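CofB (Escherichia coli, PDB 5AX6) serves as a minor pilin of the CFA/III type IVb pilus of enterotoxigenic bacteria, forming a homotrimer that probably takes part in pilus assembly. Local coordinates at residues 300-303 with 304-308. Sequence-based numbering, arbitrary orientation.
Sequences EGKD and NNDKD
Asp303 turns its carboxylate back over the loop, where OD1 accepts a hydrogen bond from Lys307 N at 2.6 Å, from the syn side but 35° out of the carboxylate plane. The same oxygen takes a weak second bond from Asn305 N (3.0 Å). With chi1 at 74°, CG sits between backbone N and carbonyl carbon, which is what carries OD1 inward. The backbone closes around it: Asp303 N reaches Lys307 O at 2.9 Å, nearly straight at 164°. The backbone angles of Asn304 and Asn305 make Asp303 to Asp306 a type I beta turn, closed by Asp306 N to Asp303 O at 2.8 Å, within the hairpin joining antiparallel strands 294-302 and 308-315 of the beta-repeat region, Lys302 and Asp308 forming a non-hydrogen-bonded pair. Were Asp303 an alanine, Lys307 N and Asn305 N would lose their shared carboxylate acceptor, and the turn would probably be freer to move. Against this, Asp306 is exposed to solvent and Lys302 merely passes it, Lys302 CD lying 3.6 Å from Asp306 OD1 with no hydrogen bond between them. Farther along, Glu300 OE1 comes within 3.0 Å of Asp308 OD1, a close approach of two acceptors that Lys302 NZ, 4.4 Å from Asp308 OD1, may partly offset, while Glu300 OE2 hydrogen-bonds Thr289 OG1 of a neighbouring subunit.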
ATOM      1  N   GLU A 300     -18.202   3.868  -0.969  1.00 22.08           N
ATOM      2  CA  GLU A 300     -19.361   3.599  -0.139  1.00 17.76           C
ATOM      3  C   GLU A 300     -20.222   2.524  -0.778  1.00 21.21           C
ATOM      4  O   GLU A 300     -20.295   2.427  -2.000  1.00 22.74           O
ATOM      5  CB  GLU A 300     -20.185   4.876   0.059  1.00 26.64           C
ATOM      6  CG  GLU A 300     -19.524   5.907   0.936  1.00 31.47           C
ATOM      7  CD  GLU A 300     -19.700   5.627   2.425  1.00 43.62           C
ATOM      8  OE1 GLU A 300     -20.174   4.524   2.797  1.00 35.32           O
ATOM      9  OE2 GLU A 300     -19.365   6.525   3.228  1.00 44.11           O
ATOM     10  N   GLY A 301     -20.867   1.722   0.057  1.00 19.91           N
ATOM     11  CA  GLY A 301     -21.810   0.729  -0.411  1.00 26.67           C
ATOM     12  C   GLY A 301     -22.859   0.435   0.642  1.00 28.80           C
ATOM     13  O   GLY A 301     -22.925   1.092   1.676  1.00 27.26           O
ATOM     14  N   LYS A 302     -23.681  -0.572   0.380  1.00 28.73           N
ATOM     15  CA  LYS A 302     -24.699  -0.998   1.322  1.00 26.21           C
ATOM     16  C   LYS A 302     -24.647  -2.512   1.470  1.00 29.04           C
ATOM     17  O   LYS A 302     -24.413  -3.222   0.487  1.00 23.43           O
ATOM     18  CB  LYS A 302     -26.084  -0.559   0.840  1.00 29.12           C
ATOM     19  CG  LYS A 302     -26.261   0.947   0.698  1.00 37.06           C
ATOM     20  CD  LYS A 302     -26.781   1.568   1.989  1.00 35.72           C
ATOM     21  CE  LYS A 302     -27.115   3.043   1.799  1.00 41.27           C
ATOM     22  NZ  LYS A 302     -26.273   3.923   2.668  1.00 43.70           N
ATOM     23  N   ASP A 303     -24.868  -3.006   2.682  1.00 23.66           N
ATOM     24  CA  ASP A 303     -24.873  -4.448   2.900  1.00 20.40           C
ATOM     25  C   ASP A 303     -26.245  -5.021   2.568  1.00 22.68           C
ATOM     26  O   ASP A 303     -27.129  -4.286   2.138  1.00 28.27           O
ATOM     27  CB  ASP A 303     -24.450  -4.789   4.334  1.00 25.14           C
ATOM     28  CG  ASP A 303     -25.519  -4.481   5.383  1.00 40.32           C
ATOM     29  OD1 ASP A 303     -26.581  -3.903   5.066  1.00 37.47           O
ATOM     30  OD2 ASP A 303     -25.267  -4.826   6.556  1.00 40.01           O
ATOM     31  N   ASN A 304     -26.414  -6.328   2.768  1.00 25.00           N
ATOM     32  CA  ASN A 304     -27.610  -7.022   2.294  1.00 36.14           C
ATOM     33  C   ASN A 304     -28.871  -6.600   3.048  1.00 40.96           C
ATOM     34  O   ASN A 304     -29.985  -6.908   2.626  1.00 33.85           O
ATOM     35  CB  ASN A 304     -27.421  -8.539   2.392  1.00 27.14           C
ATOM     36  CG  ASN A 304     -27.044  -9.002   3.794  1.00 38.00           C
ATOM     37  OD1 ASN A 304     -27.437  -8.398   4.789  1.00 51.74           O
ATOM     38  ND2 ASN A 304     -26.276 -10.080   3.872  1.00 42.81           N
ATOM     39  N   ASN A 305     -28.677  -5.897   4.159  1.00 35.87           N
ATOM     40  CA  ASN A 305     -29.775  -5.339   4.944  1.00 37.09           C
ATOM     41  C   ASN A 305     -29.923  -3.842   4.716  1.00 40.10           C
ATOM     42  O   ASN A 305     -30.588  -3.146   5.486  1.00 41.60           O
ATOM     43  CB  ASN A 305     -29.562  -5.624   6.427  1.00 40.00           C
ATOM     44  CG  ASN A 305     -29.719  -7.089   6.763  1.00 43.29           C
ATOM     45  OD1 ASN A 305     -30.640  -7.750   6.277  1.00 52.24           O
ATOM     46  ND2 ASN A 305     -28.820  -7.610   7.589  1.00 48.47           N
ATOM     47  N   ASP A 306     -29.292  -3.357   3.650  1.00 32.14           N
ATOM     48  CA  ASP A 306     -29.372  -1.957   3.258  1.00 33.65           C
ATOM     49  C   ASP A 306     -28.713  -1.034   4.297  1.00 35.45           C
ATOM     50  O   ASP A 306     -28.982   0.163   4.328  1.00 32.10           O
ATOM     51  CB  ASP A 306     -30.833  -1.553   3.034  1.00 41.21           C
ATOM     52  CG  ASP A 306     -30.967  -0.239   2.292  1.00 41.36           C
ATOM     53  OD1 ASP A 306     -30.067   0.082   1.485  1.00 55.94           O
ATOM     54  OD2 ASP A 306     -31.964   0.480   2.516  1.00 61.80           O
ATOM     55  N   LYS A 307     -27.853  -1.599   5.139  1.00 34.88           N
ATOM     56  CA  LYS A 307     -27.086  -0.800   6.094  1.00 32.59           C
ATOM     57  C   LYS A 307     -25.783  -0.269   5.487  1.00 34.29           C
ATOM     58  O   LYS A 307     -25.209  -0.861   4.561  1.00 30.71           O
ATOM     59  CB  LYS A 307     -26.779  -1.615   7.349  1.00 32.19           C
ATOM     60  CG  LYS A 307     -28.007  -2.212   8.020  1.00 40.97           C
ATOM     61  CD  LYS A 307     -29.073  -1.153   8.247  1.00 44.99           C
ATOM     62  CE  LYS A 307     -30.187  -1.668   9.154  1.00 59.73           C
ATOM     63  NZ  LYS A 307     -31.019  -0.551   9.700  1.00 64.35           N
ATOM     64  N   ASP A 308     -25.320   0.852   6.023  1.00 29.85           N
ATOM     65  CA  ASP A 308     -24.109   1.499   5.550  1.00 29.47           C
ATOM     66  C   ASP A 308     -22.920   0.550   5.605  1.00 23.81           C
ATOM     67  O   ASP A 308     -22.732  -0.187   6.575  1.00 25.87           O
ATOM     68  CB  ASP A 308     -23.816   2.752   6.371  1.00 29.95           C
ATOM     69  CG  ASP A 308     -22.651   3.551   5.816  1.00 46.28           C
ATOM     70  OD1 ASP A 308     -22.385   3.452   4.596  1.00 46.46           O
ATOM     71  OD2 ASP A 308     -22.003   4.283   6.601  1.00 54.06           O
TER